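PDB 7ATL: esterase from uncultured bacterium pCosCE1, which hydrolyses carboxylic esters as a family VIII carboxylesterase and can also transfer acyl groups to acceptors other than water. Local coordinates for residues Q6-R11 with R37-N42; K10-V15 with S28-A33; S16-A19 with G23-V26; S64-P69 with H345-D350. All coordinates share one frame; numbering follows the deposited sequence.

Overall arrangement
Contacts 1, 2 and 3 follow helix 3-21 from its first turns to its C-terminal end, while contact 4 lies near the centre of the chain, at the probable catalytic serine. Contacts 1 and 2 seat the helix on the neighbouring strands 37-44 and 27-34, and contact 3 turns the chain from the helix toward the second of these. Contact 2 is buried and wholly aliphatic. Contacts 1 and 3 are only partly buried: the first sets a tyrosine ring beside an alanine, the second rests on backbone hydrogen bonds and an arginine. Contact 4, buried, adds a water bridge on the opposite face of the same antiparallel sheet.

Contact 1. Residues Q6-R11 with R37-N42; sequences QSLAKR and RVIYAN
Y40, L8 and A9 join the N-terminal helix to the outermost strand of the antiparallel sheet in this beta-lactamase-like fold, just where a classic beta bulge interrupts strand 37-44. In the bulge I39 and Y40 both face I32 of the adjacent strand, and the corner at I39 lets two consecutive side chains meet the helix. The Y40 ring runs beside A9: its CE1 comes within 3.6 Å of A9 CA, an oblique approach in which the ring reaches the helix backbone itself. A9 CB also touches the ring, 3.8 Å from Y40 CD1. Alanine suits this place because its single methyl lets a broad aromatic ring lie so near the main chain. L8, the residue just before A9, points toward the strand with its branched end. Its CG stands anti to the backbone N (chi1 175°), which carries CD2 into the angle between I39 and the start of the Y40 side chain. There CD2 lies 3.9 Å from Y40 CB. The leucine and isoleucine side chains meet at about a right angle, so methyl touches methyl without lengthwise overlap. Nothing polar bridges the two segments. Within the strand, however, the phenol end of Y40 has a weak hydrogen bond from N42 ND2 to Y40 OH (3.3 Å). The closest approach between the two segments is L8 CD2 to I39 CD1, at 3.4 Å.

Contact 2. Residues K10-V15 with S28-A33; sequences KRVQGV and SVVLIA
Between V12 and its partners V30 and I32 no flat group of either segment takes part, and methyls alone meet, though the Y40 ring of the next strand lies beside V12 CG1. V12 divides its branches between two strand residues. Its CG1 lies 4.1 Å from V30 CG1, and its CG2 lies 4.0 Å from I32 CD1. With CG1 anti to the backbone N (chi1 171°) and CG2 on the other side of CB, the valine spreads its two methyls along one face of the strand. V30 and I32 are two residues apart, so both project from that same face of strand 27-34, while L31 between them points to the other. This is the helix-on-sheet packing of the beta-lactamase-like fold, in which the N-terminal helix covers one face of the central antiparallel sheet beside helix 372-381. V12 also touches A379 of that helix. V12 and V30 are inclined to each other, whereas V12 and I32 pass in opposite directions, and the longer isoleucine chain extends its terminal CD1 to V12 CG2. Beta-branched residues suit both sides: they are at home in a strand, and on the helix the valine keeps its methyls close to the backbone. The nearest CA atoms, those of V12 and V30, stay 8.6 Å apart.

Contact 3. Residues S16-A19 with G23-V26; sequences SQQA and GRIV
The carbonyl oxygen of A19 is gripped by two consecutive backbone N-H groups, those of R24 and I25. The bond from R24 N to A19 O is the shorter, at 2.8 Å, and arrives nearly along the C=O axis. That from I25 N to A19 O measures 3.1 Å and comes from well above the carbonyl plane, 59° out of it. The two donors therefore approach from distinct directions and satisfy an oxygen that the ending helix can no longer serve with its regular pattern. The bond from R24 N is the longer-range one of a Schellman motif, in which G23, the first residue beyond the helix, takes a positive phi of 55°, easily reached without a side chain, and reverses the chain; the bond from I25 N is an additional one to the same oxygen. The R24 side chain then folds over the same residue. A bend at chi3 (55°) turns its guanidinium so that A19 CB sits over one face, with R24 NH1 3.6 Å from that methyl. Q18 CG meets the guanidinium at its edge, near the plane. Alanine leaves room for this flat cation to lie on the helix, and the charge is met by salt bridges to E22 and E366. On the buried side I25 CG1 packs 3.8 Å from A19 CB, and both residues touch Y372 of helix 372-381, while the backbone N of V26 is hydrogen-bonded to T363 OG1.

Contact 4. Residues S64-P69 with H345-D350; sequences SSVSKP and HSWFYD
V66 and P69 meet H345 and W347 across a buried interface. V66 CG2 touches H345 CB at 3.8 Å and approaches the imidazole obliquely. The same methyl lies at the indole edge, near the ring plane, 4.1 Å from W347 CD1; a compact valine suits this place between two rings. P69 adds the other aliphatic surface: its CG comes within 3.7 Å of W347 CZ2, the side chains passing in opposite senses. Proline fits the first helical turn, where its missing N-H costs no helical bond. Between these apolar touches a water in the indole plane accepts from W347 NE1 (2.9 Å) and donates to S65 O (2.8 Å), satisfying the indole's one polar group. The tryptophan reaches this water because CG lies between the backbone N and the carbonyl carbon (chi1 65°). Further out, S64 O accepts from both S67 N and S67 OG, the hydroxyl bond being 2.6 Å, fixing the turn into helix 67-80. H345 NE2 is held by R62 O. S65 and K68 fit the SxxK signature of serine beta-lactamases and family VIII esterases, so S65 is probably the nucleophile; K68 NZ is hydrogen-bonded to the hydroxyls of Y123 and Y171 and to G264 O. Strand 345-350 lies between strands 337-341 and 355-361, and W347 also packs on V278 of helix 271-283, against the same sheet face as the start of helix 67-80.

Contact 1. Residues Q6-R11 with R37-N42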
loop_
_atom_site.group_PDB
_atom_site.type_symbol
_atom_site.label_atom_id
_atom_site.label_comp_id
_atom_site.label_asym_id
_atom_site.label_seq_id
_atom_site.Cartn_x
_atom_site.Cartn_y
_atom_site.Cartn_z
ATOM N N GLN A 6 28.305 2.247 7.579
ATOM C CA GLN A 6 28.122 2.398 9.057
ATOM C C GLN A 6 27.871 3.872 9.395
ATOM O O GLN A 6 27.362 4.155 10.477
ATOM C CB GLN A 6 29.296 1.822 9.854
ATOM C CG GLN A 6 30.621 2.488 9.537
ATOM C CD GLN A 6 31.748 1.895 10.342
ATOM O OE1 GLN A 6 32.480 2.593 11.041
ATOM N NE2 GLN A 6 31.881 0.582 10.255
ATOM N N SER A 7 28.218 4.773 8.488
ATOM C CA SER A 7 27.856 6.207 8.560
ATOM C C SER A 7 26.334 6.363 8.380
ATOM O O SER A 7 25.724 7.214 9.041
ATOM C CB SER A 7 28.609 6.954 7.506
ATOM O OG SER A 7 28.912 8.242 7.969
ATOM N N LEU A 8 25.761 5.558 7.482
ATOM C CA LEU A 8 24.314 5.498 7.172
ATOM C C LEU A 8 23.583 4.934 8.391
ATOM O O LEU A 8 22.643 5.600 8.897
ATOM C CB LEU A 8 24.142 4.598 5.945
ATOM C CG LEU A 8 22.707 4.308 5.519
ATOM C CD1 LEU A 8 22.213 5.356 4.538
ATOM C CD2 LEU A 8 22.623 2.928 4.899
ATOM N N ALA A 9 24.013 3.751 8.829
ATOM C CA ALA A 9 23.538 3.092 10.066
ATOM C C ALA A 9 23.452 4.134 11.203
ATOM O O ALA A 9 22.396 4.227 11.854
ATOM C CB ALA A 9 24.420 1.905 10.388
ATOM N N LYS A 10 24.492 4.942 11.383
ATOM C CA LYS A 10 24.543 6.050 12.371
ATOM C C LYS A 10 23.281 6.905 12.177
ATOM O O LYS A 10 22.469 6.953 13.112
ATOM C CB LYS A 10 25.868 6.821 12.208
ATOM C CG LYS A 10 26.170 7.946 13.203
ATOM C CD LYS A 10 26.024 7.585 14.683
ATOM C CE LYS A 10 26.771 6.334 15.113
ATOM N NZ LYS A 10 28.242 6.515 15.079
ATOM N N ARG A 11 23.110 7.510 10.993
ATOM C CA ARG A 11 22.076 8.547 10.706
ATOM C C ARG A 11 20.676 7.954 10.896
ATOM O O ARG A 11 19.837 8.591 11.580
ATOM C CB ARG A 11 22.228 9.090 9.279
ATOM C CG ARG A 11 23.458 9.959 9.051
ATOM C CD ARG A 11 23.430 10.654 7.701
ATOM N NE ARG A 11 23.351 9.731 6.559
ATOM C CZ ARG A 11 24.374 9.085 5.986
ATOM N NH1 ARG A 11 25.610 9.216 6.438
ATOM N NH2 ARG A 11 24.150 8.281 4.959
ATOM N N ARG A 37 21.545 -5.422 -2.444
ATOM C CA ARG A 37 22.235 -5.956 -1.246
ATOM C C ARG A 37 21.725 -5.148 -0.060
ATOM O O ARG A 37 21.704 -3.900 -0.148
ATOM C CB ARG A 37 23.759 -5.854 -1.398
ATOM C CG ARG A 37 24.551 -6.163 -0.132
ATOM C CD ARG A 37 26.043 -6.344 -0.425
ATOM N NE ARG A 37 26.740 -5.087 -0.252
ATOM C CZ ARG A 37 27.021 -4.551 0.927
ATOM N NH1 ARG A 37 26.695 -5.181 2.038
ATOM N NH2 ARG A 37 27.629 -3.386 1.004
ATOM N N VAL A 38 21.319 -5.835 0.999
ATOM C CA VAL A 38 20.849 -5.183 2.247
ATOM C C VAL A 38 22.069 -4.485 2.868
ATOM O O VAL A 38 22.942 -5.171 3.381
ATOM C CB VAL A 38 20.175 -6.232 3.159
ATOM C CG1 VAL A 38 19.973 -5.751 4.592
ATOM C CG2 VAL A 38 18.863 -6.733 2.584
ATOM N N ILE A 39 22.159 -3.162 2.772
ATOM C CA ILE A 39 23.244 -2.361 3.413
ATOM C C ILE A 39 22.828 -1.942 4.834
ATOM O O ILE A 39 23.713 -1.606 5.612
ATOM C CB ILE A 39 23.633 -1.146 2.545
ATOM C CG1 ILE A 39 22.487 -0.139 2.418
ATOM C CG2 ILE A 39 24.125 -1.581 1.174
ATOM C CD1 ILE A 39 22.908 1.236 1.962
ATOM N N TYR A 40 21.542 -1.949 5.179
ATOM C CA TYR A 40 21.050 -1.613 6.543
ATOM C C TYR A 40 19.753 -2.384 6.846
ATOM O O TYR A 40 18.840 -2.381 6.001
ATOM C CB TYR A 40 20.835 -0.103 6.672
ATOM C CG TYR A 40 20.257 0.339 7.992
ATOM C CD1 TYR A 40 21.079 0.631 9.066
ATOM C CD2 TYR A 40 18.885 0.462 8.183
ATOM C CE1 TYR A 40 20.567 1.056 10.285
ATOM C CE2 TYR A 40 18.349 0.873 9.402
ATOM C CZ TYR A 40 19.198 1.172 10.459
ATOM O OH TYR A 40 18.713 1.582 11.664
ATOM N N ALA A 41 19.678 -3.008 8.030
ATOM C CA ALA A 41 18.501 -3.754 8.542
ATOM C C ALA A 41 18.370 -3.528 10.047
ATOM O O ALA A 41 19.290 -3.922 10.756
ATOM C CB ALA A 41 18.649 -5.230 8.267
ATOM N N ASN A 42 17.262 -2.970 10.535
ATOM C CA ASN A 42 17.155 -2.674 11.986
ATOM C C ASN A 42 15.710 -2.689 12.482
ATOM O O ASN A 42 14.892 -1.946 11.937
ATOM C CB ASN A 42 17.825 -1.344 12.318
ATOM C CG ASN A 42 18.130 -1.247 13.793
ATOM O OD1 ASN A 42 18.524 -2.234 14.413
ATOM N ND2 ASN A 42 17.911 -0.076 14.360
#

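Contact 2. Residues K10-V15 with S28-A33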
loop_
_atom_site.group_PDB
_atom_site.type_symbol
_atom_site.label_atom_id
_atom_site.label_comp_id
_atom_site.label_asym_id
_atom_site.label_seq_id
_atom_site.Cartn_x
_atom_site.Cartn_y
_atom_site.Cartn_z
ATOM N N LYS A 10 24.492 4.942 11.383
ATOM C CA LYS A 10 24.543 6.050 12.371
ATOM C C LYS A 10 23.281 6.905 12.177
ATOM O O LYS A 10 22.469 6.953 13.112
ATOM C CB LYS A 10 25.868 6.821 12.208
ATOM C CG LYS A 10 26.170 7.946 13.203
ATOM C CD LYS A 10 26.024 7.585 14.683
ATOM C CE LYS A 10 26.771 6.334 15.113
ATOM N NZ LYS A 10 28.242 6.515 15.079
ATOM N N ARG A 11 23.110 7.510 10.993
ATOM C CA ARG A 11 22.076 8.547 10.706
ATOM C C ARG A 11 20.676 7.954 10.896
ATOM O O ARG A 11 19.837 8.591 11.580
ATOM C CB ARG A 11 22.228 9.090 9.279
ATOM C CG ARG A 11 23.458 9.959 9.051
ATOM C CD ARG A 11 23.430 10.654 7.701
ATOM N NE ARG A 11 23.351 9.731 6.559
ATOM C CZ ARG A 11 24.374 9.085 5.986
ATOM N NH1 ARG A 11 25.610 9.216 6.438
ATOM N NH2 ARG A 11 24.150 8.281 4.959
ATOM N N VAL A 12 20.450 6.764 10.336
ATOM C CA VAL A 12 19.119 6.090 10.297
ATOM C C VAL A 12 18.726 5.673 11.718
ATOM O O VAL A 12 17.636 6.096 12.168
ATOM C CB VAL A 12 19.127 4.896 9.330
ATOM C CG1 VAL A 12 17.853 4.077 9.432
ATOM C CG2 VAL A 12 19.348 5.366 7.905
ATOM N N GLN A 13 19.582 4.893 12.386
ATOM C CA GLN A 13 19.465 4.544 13.826
ATOM C C GLN A 13 19.109 5.800 14.643
ATOM O O GLN A 13 18.199 5.729 15.505
ATOM C CB GLN A 13 20.790 3.964 14.314
ATOM C CG GLN A 13 20.713 3.380 15.711
ATOM C CD GLN A 13 19.770 2.203 15.697
ATOM O OE1 GLN A 13 19.824 1.367 14.795
ATOM N NE2 GLN A 13 18.885 2.142 16.682
ATOM N N GLY A 14 19.802 6.916 14.388
ATOM C CA GLY A 14 19.594 8.184 15.110
ATOM C C GLY A 14 18.165 8.657 14.972
ATOM O O GLY A 14 17.580 9.037 15.987
ATOM N N VAL A 15 17.625 8.613 13.750
ATOM C CA VAL A 15 16.252 9.101 13.426
ATOM C C VAL A 15 15.221 8.217 14.139
ATOM O O VAL A 15 14.231 8.769 14.632
ATOM C CB VAL A 15 16.004 9.170 11.902
ATOM C CG1 VAL A 15 14.531 9.361 11.568
ATOM C CG2 VAL A 15 16.822 10.280 11.246
ATOM N N SER A 28 9.606 0.083 14.899
ATOM C CA SER A 28 9.773 0.074 13.420
ATOM C C SER A 28 10.753 -1.023 13.034
ATOM O O SER A 28 11.572 -1.426 13.884
ATOM C CB SER A 28 10.204 1.412 12.862
ATOM O OG SER A 28 11.585 1.636 13.099
ATOM N N VAL A 29 10.597 -1.516 11.812
ATOM C CA VAL A 29 11.624 -2.288 11.071
ATOM C C VAL A 29 11.941 -1.510 9.796
ATOM O O VAL A 29 11.003 -1.260 9.040
ATOM C CB VAL A 29 11.114 -3.699 10.770
ATOM C CG1 VAL A 29 12.138 -4.492 9.972
ATOM C CG2 VAL A 29 10.733 -4.415 12.049
ATOM N N VAL A 30 13.195 -1.107 9.608
ATOM C CA VAL A 30 13.681 -0.324 8.433
ATOM C C VAL A 30 14.780 -1.119 7.712
ATOM O O VAL A 30 15.777 -1.461 8.358
ATOM C CB VAL A 30 14.203 1.057 8.860
ATOM C CG1 VAL A 30 14.874 1.767 7.701
ATOM C CG2 VAL A 30 13.112 1.928 9.465
ATOM N N LEU A 31 14.598 -1.374 6.418
ATOM C CA LEU A 31 15.542 -2.116 5.538
ATOM C C LEU A 31 15.982 -1.204 4.374
ATOM O O LEU A 31 15.125 -0.492 3.774
ATOM C CB LEU A 31 14.848 -3.369 5.002
ATOM C CG LEU A 31 14.278 -4.347 6.034
ATOM C CD1 LEU A 31 13.748 -5.610 5.354
ATOM C CD2 LEU A 31 15.295 -4.736 7.090
ATOM N N ILE A 32 17.275 -1.187 4.056
ATOM C CA ILE A 32 17.819 -0.437 2.888
ATOM C C ILE A 32 18.726 -1.371 2.087
ATOM O O ILE A 32 19.619 -2.005 2.699
ATOM C CB ILE A 32 18.559 0.838 3.322
ATOM C CG1 ILE A 32 17.665 1.741 4.167
ATOM C CG2 ILE A 32 19.123 1.560 2.107
ATOM C CD1 ILE A 32 18.429 2.554 5.174
ATOM N N ALA A 33 18.479 -1.445 0.777
ATOM C CA ALA A 33 19.301 -2.165 -0.215
ATOM C C ALA A 33 19.931 -1.138 -1.154
ATOM O O ALA A 33 19.282 -0.103 -1.426
ATOM C CB ALA A 33 18.439 -3.146 -0.972
#

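Contact 3. Residues S16-A19 with G23-V26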
loop_
_atom_site.group_PDB
_atom_site.type_symbol
_atom_site.label_atom_id
_atom_site.label_comp_id
_atom_site.label_asym_id
_atom_site.label_seq_id
_atom_site.Cartn_x
_atom_site.Cartn_y
_atom_site.Cartn_z
ATOM N N SER A 16 15.454 6.908 14.194
ATOM C CA SER A 16 14.544 5.914 14.807
ATOM C C SER A 16 14.563 6.063 16.329
ATOM O O SER A 16 13.464 6.090 16.938
ATOM C CB SER A 16 14.905 4.525 14.388
ATOM O OG SER A 16 14.726 4.348 12.986
ATOM N N GLN A 17 15.753 6.157 16.924
ATOM C CA GLN A 17 15.912 6.256 18.400
ATOM C C GLN A 17 15.252 7.558 18.876
ATOM O O GLN A 17 14.490 7.507 19.857
ATOM C CB GLN A 17 17.385 6.166 18.828
ATOM C CG GLN A 17 17.589 5.775 20.294
ATOM C CD GLN A 17 16.656 4.657 20.701
ATOM O OE1 GLN A 17 16.659 3.570 20.116
ATOM N NE2 GLN A 17 15.799 4.942 21.672
ATOM N N GLN A 18 15.503 8.666 18.183
ATOM C CA GLN A 18 14.898 9.986 18.478
ATOM C C GLN A 18 13.369 9.855 18.469
ATOM O O GLN A 18 12.723 10.325 19.429
ATOM C CB GLN A 18 15.412 11.009 17.462
ATOM C CG GLN A 18 14.752 12.378 17.574
ATOM C CD GLN A 18 15.575 13.422 16.859
ATOM O OE1 GLN A 18 15.215 13.922 15.791
ATOM N NE2 GLN A 18 16.728 13.723 17.431
ATOM N N ALA A 19 12.813 9.239 17.425
ATOM C CA ALA A 19 11.357 9.115 17.172
ATOM C C ALA A 19 10.710 8.292 18.289
ATOM O O ALA A 19 9.565 8.608 18.693
ATOM C CB ALA A 19 11.102 8.492 15.817
ATOM N N GLY A 23 8.299 9.669 21.676
ATOM C CA GLY A 23 7.001 8.953 21.622
ATOM C C GLY A 23 6.216 9.236 20.336
ATOM O O GLY A 23 4.969 9.348 20.401
ATOM N N ARG A 24 6.913 9.382 19.201
ATOM C CA ARG A 24 6.307 9.605 17.860
ATOM C C ARG A 24 6.075 8.230 17.221
ATOM O O ARG A 24 5.061 8.054 16.551
ATOM C CB ARG A 24 7.210 10.493 16.996
ATOM C CG ARG A 24 6.937 11.990 17.095
ATOM C CD ARG A 24 8.167 12.800 16.691
ATOM N NE ARG A 24 8.662 12.457 15.360
ATOM C CZ ARG A 24 9.914 12.135 15.019
ATOM N NH1 ARG A 24 10.908 12.123 15.893
ATOM N NH2 ARG A 24 10.176 11.842 13.757
ATOM N N ILE A 25 6.989 7.297 17.468
ATOM C CA ILE A 25 6.989 5.893 16.969
ATOM C C ILE A 25 7.150 4.975 18.183
ATOM O O ILE A 25 7.931 5.311 19.091
ATOM C CB ILE A 25 8.133 5.696 15.951
ATOM C CG1 ILE A 25 7.949 6.609 14.742
ATOM C CG2 ILE A 25 8.287 4.242 15.522
ATOM C CD1 ILE A 25 6.624 6.406 14.017
ATOM N N VAL A 26 6.446 3.855 18.181
ATOM C CA VAL A 26 6.499 2.829 19.252
ATOM C C VAL A 26 7.567 1.799 18.880
ATOM O O VAL A 26 8.394 1.427 19.773
ATOM C CB VAL A 26 5.103 2.209 19.428
ATOM C CG1 VAL A 26 5.119 0.991 20.348
ATOM C CG2 VAL A 26 4.122 3.269 19.912
#

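Contact 4. Residues S64-P69 with H345-D350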
loop_
_atom_site.group_PDB
_atom_site.type_symbol
_atom_site.label_atom_id
_atom_site.label_comp_id
_atom_site.label_asym_id
_atom_site.label_seq_id
_atom_site.Cartn_x
_atom_site.Cartn_y
_atom_site.Cartn_z
ATOM N N SER A 64 -2.022 -2.448 5.409
ATOM C CA SER A 64 -3.014 -1.530 4.757
ATOM C C SER A 64 -2.630 -1.341 3.277
ATOM O O SER A 64 -2.509 -2.369 2.588
ATOM C CB SER A 64 -3.211 -0.221 5.523
ATOM O OG SER A 64 -1.974 0.412 5.846
ATOM N N SER A 65 -2.370 -0.122 2.796
ATOM C CA SER A 65 -2.154 0.125 1.343
ATOM C C SER A 65 -0.826 -0.447 0.836
ATOM O O SER A 65 -0.633 -0.461 -0.378
ATOM C CB SER A 65 -2.262 1.556 1.006
ATOM O OG SER A 65 -3.609 1.985 1.121
ATOM N N VAL A 66 0.037 -0.975 1.692
ATOM C CA VAL A 66 1.220 -1.719 1.183
ATOM C C VAL A 66 0.729 -3.001 0.506
ATOM O O VAL A 66 1.519 -3.592 -0.235
ATOM C CB VAL A 66 2.290 -1.963 2.261
ATOM C CG1 VAL A 66 3.464 -2.769 1.721
ATOM C CG2 VAL A 66 2.764 -0.640 2.827
ATOM N N SER A 67 -0.545 -3.342 0.657
ATOM C CA SER A 67 -1.239 -4.427 -0.099
ATOM C C SER A 67 -1.264 -4.124 -1.613
ATOM O O SER A 67 -1.232 -5.071 -2.426
ATOM C CB SER A 67 -2.664 -4.657 0.432
ATOM O OG SER A 67 -2.713 -4.856 1.849
ATOM N N LYS A 68 -1.354 -2.857 -2.000
ATOM C CA LYS A 68 -1.589 -2.435 -3.411
ATOM C C LYS A 68 -0.455 -2.863 -4.350
ATOM O O LYS A 68 -0.715 -3.436 -5.414
ATOM C CB LYS A 68 -1.845 -0.926 -3.434
ATOM C CG LYS A 68 -3.177 -0.579 -2.798
ATOM C CD LYS A 68 -3.504 0.870 -2.802
ATOM C CE LYS A 68 -4.985 1.089 -2.524
ATOM N NZ LYS A 68 -5.293 1.034 -1.072
ATOM N N PRO A 69 0.831 -2.544 -4.070
ATOM C CA PRO A 69 1.909 -2.922 -4.983
ATOM C C PRO A 69 2.021 -4.447 -5.136
ATOM O O PRO A 69 2.304 -4.886 -6.234
ATOM C CB PRO A 69 3.167 -2.273 -4.409
ATOM C CG PRO A 69 2.796 -1.935 -3.003
ATOM C CD PRO A 69 1.307 -1.689 -2.984
ATOM N N HIS A 345 3.364 3.085 7.357
ATOM C CA HIS A 345 4.452 2.553 6.483
ATOM C C HIS A 345 4.791 3.538 5.362
ATOM O O HIS A 345 3.901 4.350 4.972
ATOM C CB HIS A 345 4.132 1.176 5.895
ATOM C CG HIS A 345 3.473 0.215 6.830
ATOM N ND1 HIS A 345 3.938 -0.028 8.107
ATOM C CD2 HIS A 345 2.380 -0.575 6.660
ATOM C CE1 HIS A 345 3.167 -0.943 8.673
ATOM N NE2 HIS A 345 2.189 -1.285 7.808
ATOM N N SER A 346 6.053 3.488 4.916
ATOM C CA SER A 346 6.544 4.115 3.664
ATOM C C SER A 346 7.464 3.123 2.945
ATOM O O SER A 346 8.005 2.228 3.595
ATOM C CB SER A 346 7.205 5.453 3.898
ATOM O OG SER A 346 8.321 5.332 4.754
ATOM N N TRP A 347 7.540 3.227 1.628
ATOM C CA TRP A 347 8.516 2.463 0.821
ATOM C C TRP A 347 8.779 3.233 -0.474
ATOM O O TRP A 347 7.923 4.022 -0.895
ATOM C CB TRP A 347 8.029 1.031 0.563
ATOM C CG TRP A 347 6.789 0.977 -0.273
ATOM C CD1 TRP A 347 5.511 0.881 0.183
ATOM C CD2 TRP A 347 6.707 1.058 -1.712
ATOM N NE1 TRP A 347 4.644 0.869 -0.870
ATOM C CE2 TRP A 347 5.338 0.994 -2.046
ATOM C CE3 TRP A 347 7.640 1.167 -2.749
ATOM C CZ2 TRP A 347 4.882 1.049 -3.371
ATOM C CZ3 TRP A 347 7.188 1.208 -4.054
ATOM C CH2 TRP A 347 5.829 1.145 -4.361
ATOM N N PHE A 348 9.958 3.043 -1.049
ATOM C CA PHE A 348 10.326 3.642 -2.350
ATOM C C PHE A 348 11.551 2.906 -2.868
ATOM O O PHE A 348 12.322 2.368 -2.060
ATOM C CB PHE A 348 10.547 5.159 -2.245
ATOM C CG PHE A 348 11.709 5.626 -1.395
ATOM C CD1 PHE A 348 12.998 5.681 -1.910
ATOM C CD2 PHE A 348 11.509 6.053 -0.087
ATOM C CE1 PHE A 348 14.055 6.139 -1.134
ATOM C CE2 PHE A 348 12.568 6.510 0.685
ATOM C CZ PHE A 348 13.838 6.548 0.164
ATOM N N TYR A 349 11.678 2.867 -4.184
ATOM C CA TYR A 349 12.958 2.621 -4.879
ATOM C C TYR A 349 13.242 3.877 -5.681
ATOM O O TYR A 349 12.278 4.444 -6.204
ATOM C CB TYR A 349 12.911 1.346 -5.719
ATOM C CG TYR A 349 12.056 1.409 -6.950
ATOM C CD1 TYR A 349 12.417 2.201 -8.013
ATOM C CD2 TYR A 349 10.943 0.600 -7.095
ATOM C CE1 TYR A 349 11.674 2.226 -9.183
ATOM C CE2 TYR A 349 10.192 0.597 -8.262
ATOM C CZ TYR A 349 10.558 1.423 -9.306
ATOM O OH TYR A 349 9.844 1.482 -10.458
ATOM N N ASP A 350 14.501 4.304 -5.677
ATOM C CA ASP A 350 15.064 5.334 -6.580
ATOM C C ASP A 350 15.840 4.593 -7.679
ATOM O O ASP A 350 16.894 3.996 -7.410
ATOM C CB ASP A 350 15.872 6.315 -5.724
ATOM C CG ASP A 350 16.588 7.378 -6.526
ATOM O OD1 ASP A 350 16.921 7.088 -7.696
ATOM O OD2 ASP A 350 16.815 8.476 -5.967
HETATM O O HOH W 1 1.763 0.973 -0.602
#